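Local coordinates for Lmo0305 protein (Listeria monocytogenes, PDB 3PJ0) that has no assigned function but belongs to the pyridoxal-phosphate-dependent aminotransferase superfamily and carries that cofactor covalently attached to its chain, at residues M74-A79 with S98-H103; L80-D85 with D222-E227; R273-S278 with V283-V288; V316-Y321 with C330-S335. All blocks are in the same frame, centred on the assembly; numbering follows the deposited sequence.

Contact 1 (M74-A79 with S98-H103)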
# COMPACT_ATOMS: atom_id res chain seq x y z
N MSE A 74 -1.01 8.01 -3.60
CA MSE A 74 -0.07 8.44 -2.56
C MSE A 74 1.09 9.27 -3.14
O MSE A 74 1.43 10.36 -2.65
CB MSE A 74 0.55 7.19 -1.90
CG MSE A 74 1.37 7.49 -0.72
SE MSE A 74 1.96 5.88 0.15
CE MSE A 74 0.22 5.17 0.70
N ALA A 75 1.71 8.74 -4.18
CA ALA A 75 2.95 9.33 -4.71
C ALA A 75 2.82 10.76 -5.23
O ALA A 75 3.70 11.59 -4.96
CB ALA A 75 3.55 8.43 -5.77
N GLN A 76 1.71 11.05 -5.92
CA GLN A 76 1.52 12.37 -6.55
C GLN A 76 1.10 13.47 -5.57
O GLN A 76 1.58 14.58 -5.68
CB GLN A 76 0.59 12.28 -7.74
CG GLN A 76 1.18 11.45 -8.85
CD GLN A 76 0.57 11.79 -10.18
OE1 GLN A 76 1.25 12.32 -11.07
NE2 GLN A 76 -0.74 11.55 -10.32
N GLN A 77 0.23 13.14 -4.61
CA GLN A 77 -0.10 14.11 -3.53
C GLN A 77 1.20 14.53 -2.82
O GLN A 77 1.41 15.71 -2.48
CB GLN A 77 -1.00 13.46 -2.51
CG GLN A 77 -2.40 13.21 -2.95
CD GLN A 77 -3.16 12.55 -1.83
OE1 GLN A 77 -2.90 12.86 -0.65
NE2 GLN A 77 -4.11 11.65 -2.16
N ILE A 78 2.06 13.54 -2.55
CA ILE A 78 3.37 13.78 -1.93
C ILE A 78 4.28 14.65 -2.80
O ILE A 78 4.90 15.60 -2.29
CB ILE A 78 4.07 12.43 -1.56
CG1 ILE A 78 3.30 11.78 -0.43
CG2 ILE A 78 5.58 12.62 -1.18
CD1 ILE A 78 3.73 10.29 -0.15
N ALA A 79 4.33 14.39 -4.11
CA ALA A 79 5.18 15.17 -5.00
C ALA A 79 4.78 16.65 -4.93
O ALA A 79 5.64 17.53 -4.77
CB ALA A 79 5.10 14.63 -6.49
N SER A 98 -7.94 16.04 -13.79
CA SER A 98 -6.77 15.36 -13.23
C SER A 98 -7.23 14.28 -12.25
O SER A 98 -8.28 14.39 -11.62
CB SER A 98 -5.84 16.32 -12.50
OG SER A 98 -4.82 15.59 -11.82
N HIS A 99 -6.43 13.23 -12.13
CA HIS A 99 -6.81 12.12 -11.27
C HIS A 99 -6.91 12.63 -9.83
O HIS A 99 -7.75 12.17 -9.06
CB HIS A 99 -5.78 10.99 -11.41
CG HIS A 99 -6.17 9.69 -10.77
ND1 HIS A 99 -5.92 9.41 -9.44
CD2 HIS A 99 -6.72 8.57 -11.29
CE1 HIS A 99 -6.32 8.18 -9.17
NE2 HIS A 99 -6.81 7.64 -10.27
N LEU A 100 -6.05 13.58 -9.50
CA LEU A 100 -6.04 14.19 -8.18
C LEU A 100 -7.35 14.93 -7.85
O LEU A 100 -7.81 14.96 -6.71
CB LEU A 100 -4.88 15.19 -8.05
CG LEU A 100 -3.38 14.77 -7.98
CD1 LEU A 100 -3.04 14.26 -6.63
CD2 LEU A 100 -2.88 13.82 -9.13
N GLU A 101 -7.96 15.52 -8.87
CA GLU A 101 -9.15 16.32 -8.67
C GLU A 101 -10.42 15.50 -8.55
O GLU A 101 -11.31 15.85 -7.77
CB GLU A 101 -9.30 17.28 -9.85
CG GLU A 101 -10.41 18.29 -9.71
CD GLU A 101 -10.17 19.31 -8.60
OE1 GLU A 101 -9.04 19.39 -8.07
OE2 GLU A 101 -11.13 20.05 -8.28
N ILE A 102 -10.50 14.40 -9.31
CA ILE A 102 -11.75 13.63 -9.38
C ILE A 102 -11.76 12.17 -8.92
O ILE A 102 -12.86 11.64 -8.67
CB ILE A 102 -12.34 13.69 -10.83
CG1 ILE A 102 -11.47 12.95 -11.83
CG2 ILE A 102 -12.54 15.19 -11.27
CD1 ILE A 102 -12.09 12.87 -13.23
N HIS A 103 -10.61 11.52 -8.81
CA HIS A 103 -10.59 10.10 -8.49
C HIS A 103 -9.93 9.70 -7.16
O HIS A 103 -9.76 8.51 -6.92
CB HIS A 103 -9.93 9.27 -9.61
CG HIS A 103 -10.66 9.31 -10.92
ND1 HIS A 103 -11.97 8.93 -11.07
CD2 HIS A 103 -10.21 9.62 -12.16
CE1 HIS A 103 -12.31 9.02 -12.34
NE2 HIS A 103 -11.27 9.46 -13.03
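Leu-100 pushes its two methyl groups against Gln-76 and Gln-77 in a small buried contact, where helix 72-87 meets the short helix 99-102. The two segments hide 137 Å² between them, and the nearest CA atoms, those of Gln-77 and Leu-100, are 7.5 Å apart, so side chains bridge the gap. CD2 of Leu-100 presses on Gln-76, 3.3 Å from its NE2, a snug fit, and also meets its CB. The other branch, CD1, rests 3.9 Å from CG of Gln-77, on the aliphatic part of that chain. Leucine thus lies obliquely across both glutamines, its branches divided between them. Gln-76 has CG beside the backbone N (chi1 -65°) and an extended chain beyond, which carries its amide past the methyl group. Its OE1 bonds to His-175 and its NE2 to Asp-177, and two such ties should fix the amide's rotation. Gln-77 gives OE1 to Tyr-235 and donates from NE2 to the Arg-234 carbonyl of the second subunit, so the contact borders the dimer interface. Ser-98 is the N-cap of the short helix, its OG accepting a weak bond from Leu-100 N (3.3 Å, 146°). Helices packed on a seven-stranded mixed sheet with strand 216-220 antiparallel to its neighbours are the hallmark of the large domain of fold-type I pyridoxal-phosphate proteins.

Contact 2 (L80-D85 with D222-E227)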
# COMPACT_ATOMS: atom_id res chain seq x y z
N LEU A 80 3.48 16.93 -5.04
CA LEU A 80 2.96 18.31 -5.04
C LEU A 80 3.21 19.01 -3.69
O LEU A 80 3.56 20.22 -3.68
CB LEU A 80 1.47 18.35 -5.45
CG LEU A 80 1.14 17.77 -6.85
CD1 LEU A 80 -0.31 17.86 -7.20
CD2 LEU A 80 2.04 18.44 -7.95
N ARG A 81 3.08 18.28 -2.59
CA ARG A 81 3.43 18.85 -1.26
C ARG A 81 4.92 19.25 -1.14
O ARG A 81 5.25 20.31 -0.62
CB ARG A 81 3.03 17.90 -0.11
CG ARG A 81 3.43 18.42 1.31
CD ARG A 81 2.83 19.77 1.65
NE ARG A 81 3.36 20.20 2.94
CZ ARG A 81 2.83 19.89 4.13
NH1 ARG A 81 1.70 19.19 4.22
NH2 ARG A 81 3.45 20.29 5.23
N ILE A 82 5.81 18.39 -1.62
CA ILE A 82 7.22 18.70 -1.58
C ILE A 82 7.49 20.00 -2.36
O ILE A 82 8.16 20.90 -1.84
CB ILE A 82 8.06 17.55 -2.13
CG1 ILE A 82 7.92 16.33 -1.23
CG2 ILE A 82 9.57 17.93 -2.28
CD1 ILE A 82 8.46 15.00 -1.83
N TRP A 83 6.95 20.12 -3.58
CA TRP A 83 7.17 21.35 -4.36
C TRP A 83 6.48 22.56 -3.70
O TRP A 83 7.03 23.63 -3.74
CB TRP A 83 6.76 21.20 -5.82
CG TRP A 83 7.55 20.18 -6.59
CD1 TRP A 83 7.05 19.15 -7.31
CD2 TRP A 83 8.97 20.04 -6.64
NE1 TRP A 83 8.06 18.40 -7.83
CE2 TRP A 83 9.25 18.91 -7.43
CE3 TRP A 83 10.05 20.77 -6.10
CZ2 TRP A 83 10.56 18.50 -7.71
CZ3 TRP A 83 11.35 20.34 -6.36
CH2 TRP A 83 11.59 19.23 -7.17
N ALA A 84 5.32 22.37 -3.06
CA ALA A 84 4.65 23.48 -2.36
C ALA A 84 5.53 24.00 -1.21
O ALA A 84 5.66 25.23 -1.00
CB ALA A 84 3.27 23.03 -1.84
N ASP A 85 6.15 23.07 -0.48
CA ASP A 85 7.07 23.43 0.59
C ASP A 85 8.31 24.17 0.08
O ASP A 85 8.73 25.13 0.70
CB ASP A 85 7.49 22.21 1.39
CG ASP A 85 6.41 21.71 2.33
OD1 ASP A 85 5.38 22.40 2.57
OD2 ASP A 85 6.62 20.60 2.87
N ASP A 222 17.76 13.42 -6.11
CA ASP A 222 18.03 12.76 -4.83
C ASP A 222 17.33 13.43 -3.65
O ASP A 222 16.62 12.78 -2.86
CB ASP A 222 19.54 12.77 -4.53
CG ASP A 222 20.33 11.75 -5.32
OD1 ASP A 222 19.73 10.79 -5.86
OD2 ASP A 222 21.58 11.87 -5.35
N ASP A 223 17.51 14.74 -3.53
CA ASP A 223 16.91 15.50 -2.39
C ASP A 223 15.39 15.39 -2.37
O ASP A 223 14.79 15.20 -1.29
CB ASP A 223 17.29 16.96 -2.41
CG ASP A 223 18.76 17.20 -2.14
OD1 ASP A 223 19.49 16.26 -1.73
OD2 ASP A 223 19.17 18.35 -2.31
N PHE A 224 14.79 15.52 -3.56
CA PHE A 224 13.34 15.34 -3.73
C PHE A 224 12.87 13.94 -3.29
O PHE A 224 11.91 13.83 -2.52
CB PHE A 224 12.93 15.61 -5.20
CG PHE A 224 11.49 15.27 -5.53
CD1 PHE A 224 10.48 16.19 -5.33
CD2 PHE A 224 11.17 14.05 -6.12
CE1 PHE A 224 9.15 15.88 -5.66
CE2 PHE A 224 9.83 13.72 -6.43
CZ PHE A 224 8.82 14.64 -6.19
N VAL A 225 13.54 12.89 -3.77
CA VAL A 225 13.19 11.49 -3.44
C VAL A 225 13.35 11.20 -1.96
O VAL A 225 12.51 10.49 -1.34
CB VAL A 225 13.96 10.49 -4.34
CG1 VAL A 225 13.76 9.02 -3.90
CG2 VAL A 225 13.55 10.66 -5.80
N GLN A 226 14.37 11.80 -1.35
CA GLN A 226 14.57 11.59 0.08
C GLN A 226 13.43 12.18 0.90
O GLN A 226 12.96 11.55 1.85
CB GLN A 226 15.94 12.11 0.51
CG GLN A 226 17.11 11.33 -0.11
CD GLN A 226 16.98 9.81 -0.05
OE1 GLN A 226 16.56 9.22 0.96
NE2 GLN A 226 17.38 9.15 -1.13
N GLU A 227 12.93 13.34 0.50
CA GLU A 227 11.78 13.93 1.17
C GLU A 227 10.55 13.06 0.93
O GLU A 227 9.75 12.89 1.83
CB GLU A 227 11.45 15.36 0.69
CG GLU A 227 12.46 16.41 1.12
CD GLU A 227 12.00 17.81 0.73
OE1 GLU A 227 10.86 18.21 1.11
OE2 GLU A 227 12.77 18.50 0.05
O HOH W 1 10.24 20.60 0.25
O HOH W 2 7.87 18.18 2.06
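Helices 80-85 and 222-227 cross steeply, their directions 117° apart and their axes 10.4 Å at closest, with Ile-82 and Glu-227 nearest by CA. Between them Phe-224 slides under the indole of Trp-83. The planes of the phenyl and the six-membered ring differ by 15°, but the centroids are 4.8 Å apart, so this is a strongly offset pair with little overlap. What touches is one side of the phenyl: CD1 of Phe-224 lies over a face of the indole, 3.3 Å from Trp-83 CZ2, and CE1 lies over the same ring system, offset toward its rim. CG of Phe-224 stands opposite its own backbone N (chi1 172°), which carries the ring across to helix 80-85. Ile-82 fills the next place, its CD1 over a face of the Phe-224 ring and its CG2 3.6 Å from Phe-224 CD1, while CG2 also meets the carboxylate of Glu-227. Trp-83 NE1 bonds to Ser-201, which helps hold the indole in place. Beside this apolar part runs a wet seam. One water donates to Ile-82 O and, at 2.6 Å, to Glu-227 OE1; another joins Asp-85 OD2 to the same OE1. Arg-81 NE bonds Asp-85 OD1 at 3.0 Å, and Arg-86 pairs with Glu-227 OE2. The two carboxylates, OD2 of Asp-85 and OE1 of Glu-227 5.2 Å apart, are probably tolerated because each has its own arginine and a water links them.

Contact 3 (R273-S278 with V283-V288)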
# COMPACT_ATOMS: atom_id res chain seq x y z
N ARG A 273 -11.57 1.47 -37.97
CA ARG A 273 -12.75 0.64 -38.17
C ARG A 273 -13.96 1.26 -37.46
O ARG A 273 -15.02 1.33 -38.05
CB ARG A 273 -12.55 -0.80 -37.65
CG ARG A 273 -11.46 -1.64 -38.34
CD ARG A 273 -11.26 -2.97 -37.57
NE ARG A 273 -10.29 -3.89 -38.17
CZ ARG A 273 -10.58 -4.93 -38.94
NH1 ARG A 273 -11.84 -5.22 -39.27
NH2 ARG A 273 -9.60 -5.69 -39.41
N PHE A 274 -13.80 1.74 -36.23
CA PHE A 274 -14.91 2.43 -35.55
C PHE A 274 -15.39 3.66 -36.33
O PHE A 274 -16.59 3.81 -36.60
CB PHE A 274 -14.52 2.82 -34.11
CG PHE A 274 -14.68 1.70 -33.12
CD1 PHE A 274 -15.95 1.21 -32.82
CD2 PHE A 274 -13.58 1.16 -32.47
CE1 PHE A 274 -16.11 0.17 -31.89
CE2 PHE A 274 -13.73 0.14 -31.53
CZ PHE A 274 -15.00 -0.37 -31.26
N ASN A 275 -14.45 4.51 -36.75
CA ASN A 275 -14.79 5.72 -37.49
C ASN A 275 -15.47 5.43 -38.82
O ASN A 275 -16.25 6.25 -39.29
CB ASN A 275 -13.54 6.58 -37.73
CG ASN A 275 -13.11 7.38 -36.48
OD1 ASN A 275 -13.86 8.26 -36.01
ND2 ASN A 275 -11.89 7.13 -35.99
N SER A 276 -15.19 4.27 -39.41
CA SER A 276 -15.80 3.90 -40.69
C SER A 276 -17.30 3.60 -40.53
O SER A 276 -18.03 3.54 -41.53
CB SER A 276 -15.08 2.68 -41.31
OG SER A 276 -15.32 1.47 -40.60
N CYS A 277 -17.75 3.41 -39.29
CA CYS A 277 -19.16 3.10 -39.02
C CYS A 277 -19.99 4.37 -38.93
O CYS A 277 -19.57 5.39 -38.36
CB CYS A 277 -19.32 2.28 -37.74
SG CYS A 277 -18.47 0.67 -37.82
N SER A 278 -21.17 4.32 -39.55
CA SER A 278 -22.06 5.48 -39.58
C SER A 278 -22.59 5.74 -38.18
O SER A 278 -23.11 4.84 -37.53
CB SER A 278 -23.21 5.23 -40.57
OG SER A 278 -23.89 6.44 -40.84
N VAL A 283 -12.47 9.67 -30.28
CA VAL A 283 -11.78 10.84 -29.78
C VAL A 283 -10.53 10.34 -29.03
O VAL A 283 -10.66 9.57 -28.10
CB VAL A 283 -12.64 11.67 -28.83
CG1 VAL A 283 -11.83 12.85 -28.31
CG2 VAL A 283 -13.94 12.10 -29.51
N PRO A 284 -9.33 10.70 -29.49
CA PRO A 284 -9.11 11.49 -30.69
C PRO A 284 -9.49 10.67 -31.94
O PRO A 284 -9.59 9.44 -31.87
CB PRO A 284 -7.60 11.78 -30.66
CG PRO A 284 -7.00 10.92 -29.63
CD PRO A 284 -8.07 10.23 -28.86
N GLU A 285 -9.69 11.33 -33.08
CA GLU A 285 -10.05 10.61 -34.30
C GLU A 285 -8.97 9.61 -34.69
O GLU A 285 -9.27 8.46 -35.08
CB GLU A 285 -10.32 11.61 -35.45
CG GLU A 285 -10.59 10.95 -36.81
CD GLU A 285 -10.99 11.94 -37.91
OE1 GLU A 285 -11.29 13.13 -37.61
OE2 GLU A 285 -11.02 11.49 -39.08
N VAL A 286 -7.71 10.06 -34.63
CA VAL A 286 -6.56 9.17 -34.79
C VAL A 286 -5.85 9.08 -33.42
O VAL A 286 -5.33 10.08 -32.91
CB VAL A 286 -5.60 9.62 -35.88
CG1 VAL A 286 -4.38 8.66 -35.92
CG2 VAL A 286 -6.32 9.67 -37.25
N PRO A 287 -5.86 7.88 -32.81
CA PRO A 287 -5.21 7.70 -31.52
C PRO A 287 -3.75 8.11 -31.57
O PRO A 287 -3.10 7.98 -32.59
CB PRO A 287 -5.31 6.18 -31.27
CG PRO A 287 -6.54 5.78 -32.00
CD PRO A 287 -6.57 6.67 -33.24
N VAL A 288 -3.26 8.62 -30.43
CA VAL A 288 -1.88 9.00 -30.28
C VAL A 288 -1.22 8.08 -29.24
O VAL A 288 -0.16 8.38 -28.75
CB VAL A 288 -1.79 10.51 -29.89
CG1 VAL A 288 -2.38 11.37 -31.03
CG2 VAL A 288 -2.49 10.80 -28.51
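Asn-275 reaches from the last turn of helix 260-275 to the backbone of Glu-285, and this single approach is the whole contact, burying 81 Å². Its close part is polar: ND2 of Asn-275 lies 3.1 Å from O of Glu-285, but the angle at the hydrogen is only 123°, so the bond is weak. The stronger partner of that amide nitrogen is Thr-282 OG1. With CG beside the backbone N (chi1 -78°), the amide leans out from the helix over the start of the loop. The loose side is the side chain of Glu-285, exposed and deposited in two conformers; its extended chain merely passes the amide, with CG 4.1 Å from Asn-275 ND2. A cis peptide before Pro-284 bends the loop next to this point. Dense packing lies instead at Phe-274, which sits edge-to-face with Phe-352 of helix 345-358 and presses on Phe-292 and Val-294 of strand 291-296. Helix 260-275 thus lies against the antiparallel sheet and helix 345-358, while Asn-275 bonds to the end of strand 280-283 and weakly to the loop leading from it to strand 291-296.

Contact 4 (V316-Y321 with C330-S335)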
# COMPACT_ATOMS: atom_id res chain seq x y z
N VAL A 316 -16.67 -11.52 -29.02
CA VAL A 316 -15.73 -10.44 -28.83
C VAL A 316 -16.32 -9.34 -27.94
O VAL A 316 -17.23 -8.65 -28.36
CB VAL A 316 -15.33 -9.74 -30.18
CG1 VAL A 316 -14.36 -8.60 -29.90
CG2 VAL A 316 -14.73 -10.74 -31.19
N GLY A 317 -15.78 -9.19 -26.74
CA GLY A 317 -16.16 -8.11 -25.82
C GLY A 317 -15.76 -6.72 -26.32
O GLY A 317 -14.58 -6.43 -26.50
N ILE A 318 -16.76 -5.86 -26.53
CA ILE A 318 -16.54 -4.48 -26.97
C ILE A 318 -16.43 -3.58 -25.75
O ILE A 318 -15.40 -2.92 -25.54
CB ILE A 318 -17.70 -3.99 -27.85
CG1 ILE A 318 -17.82 -4.85 -29.10
CG2 ILE A 318 -17.48 -2.51 -28.22
CD1 ILE A 318 -16.61 -4.83 -29.95
N SER A 319 -17.47 -3.57 -24.93
CA SER A 319 -17.46 -2.78 -23.70
C SER A 319 -18.46 -3.35 -22.70
O SER A 319 -19.54 -3.79 -23.08
CB SER A 319 -17.81 -1.31 -23.94
OG SER A 319 -17.61 -0.57 -22.73
N GLY A 320 -18.08 -3.31 -21.42
CA GLY A 320 -18.98 -3.76 -20.34
C GLY A 320 -19.87 -2.65 -19.79
O GLY A 320 -20.75 -2.89 -18.94
N TYR A 321 -19.67 -1.44 -20.29
CA TYR A 321 -20.45 -0.31 -19.84
C TYR A 321 -20.53 0.72 -20.95
O TYR A 321 -19.74 0.71 -21.91
CB TYR A 321 -19.74 0.36 -18.66
CG TYR A 321 -18.49 1.07 -19.12
CD1 TYR A 321 -17.28 0.40 -19.20
CD2 TYR A 321 -18.53 2.41 -19.54
CE1 TYR A 321 -16.14 1.03 -19.68
CE2 TYR A 321 -17.38 3.06 -19.99
CZ TYR A 321 -16.20 2.37 -20.06
OH TYR A 321 -15.06 2.98 -20.53
N CYS A 330 -23.68 8.52 -26.28
CA CYS A 330 -22.98 7.76 -25.25
C CYS A 330 -21.58 7.42 -25.75
O CYS A 330 -21.28 7.55 -26.97
CB CYS A 330 -23.74 6.49 -24.87
SG CYS A 330 -23.90 5.32 -26.24
N ALA A 331 -20.74 6.94 -24.84
CA ALA A 331 -19.36 6.60 -25.18
C ALA A 331 -18.75 5.54 -24.26
O ALA A 331 -19.28 5.26 -23.20
CB ALA A 331 -18.48 7.90 -25.12
N PHE A 332 -17.60 5.00 -24.69
CA PHE A 332 -16.81 4.09 -23.86
C PHE A 332 -15.37 4.18 -24.26
O PHE A 332 -15.03 4.76 -25.30
CB PHE A 332 -17.28 2.63 -23.92
CG PHE A 332 -17.04 1.97 -25.24
CD1 PHE A 332 -15.85 1.35 -25.52
CD2 PHE A 332 -18.03 1.96 -26.21
CE1 PHE A 332 -15.64 0.75 -26.76
CE2 PHE A 332 -17.83 1.31 -27.41
CZ PHE A 332 -16.63 0.73 -27.69
N GLU A 333 -14.52 3.69 -23.38
CA GLU A 333 -13.08 3.71 -23.58
C GLU A 333 -12.51 2.35 -23.99
O GLU A 333 -12.92 1.31 -23.45
CB GLU A 333 -12.42 4.16 -22.27
CG GLU A 333 -10.94 4.04 -22.17
CD GLU A 333 -10.45 4.62 -20.88
OE1 GLU A 333 -10.38 5.86 -20.80
OE2 GLU A 333 -10.19 3.83 -19.93
N VAL A 334 -11.52 2.37 -24.89
CA VAL A 334 -10.75 1.19 -25.27
C VAL A 334 -9.27 1.44 -24.99
O VAL A 334 -8.76 2.51 -25.36
CB VAL A 334 -10.81 0.91 -26.79
CG1 VAL A 334 -10.08 -0.43 -27.09
CG2 VAL A 334 -12.23 0.90 -27.31
N SER A 335 -8.62 0.53 -24.26
CA SER A 335 -7.17 0.57 -24.07
C SER A 335 -6.63 -0.75 -24.61
O SER A 335 -6.88 -1.80 -24.03
CB SER A 335 -6.76 0.77 -22.61
OG SER A 335 -7.27 1.99 -22.09
O HOH W 3 -14.87 -0.46 -22.48
O HOH W 4 -12.77 1.93 -19.36
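The four-stranded antiparallel sheet formed by strands 280-283, 291-296, 329-335 and 323-326 receives this contact: Phe-332 and Glu-333 of strand 329-335 meet the connection 318-321, which leads from strand 316-317 toward strand 323-326. Where they touch, the two paths run 113° apart, so they do not pair as strands. Ser-319 sits over one face of the Phe-332 ring in a CH-pi contact, its CB 3.8 Å from the ring centroid. At the far end of that ring CZ meets Ile-318 CG2 at 3.4 Å in the conformer given. Phe-332 has CG between its backbone N and carbonyl carbon (chi1 68°), which raises the ring toward the connection. OG of Ser-319 donates to Tyr-321 O at 2.6 Å, in the carbonyl plane and on a lone pair, tying Ser-319 to Tyr-321. The same OG accepts from a water that also donates to Glu-333 O. The ring of Tyr-321 passes obliquely by CB of Phe-332, and its side chain lies about 4 Å from a bound (4R)-2-methylpentane-2,4-diol, probably from the crystallisation liquor. Ala-331 pairs by backbone with Gln-323, and two residues on a side chain takes over: Glu-333 N donates to Tyr-321 OH, 3.0 Å away at 157°. OE1 of Glu-333 binds His-293 and Arg-148, whereas a second water donates to OE2 of Glu-333 at 3.3 Å and also bonds Tyr-321 OH.

How the contacts relate
Contacts 1 and 2 share helix 72-87 and touch, Ala-79 CB lying 3.7 Å from Phe-224 CZ, so the face of that helix that meets Phe-224 begins within contact 1. Contacts 3 and 4 adjoin on the other side of the chain's centre from contact 2, where Phe-274 CZ comes within 4.1 Å of Phe-332 CZ; the centres of contacts 2 and 3 are about 41 Å apart. Contacts 1, 2 and 4 are buried, contact 3 superficial. Their chemistry follows: methyl groups against glutamine chains in contact 1, an aromatic pair with a watered carboxylate seam in contact 2, one weak amide bond in contact 3, and CH-pi packing joined to a tyrosine-backbone bond in contact 4.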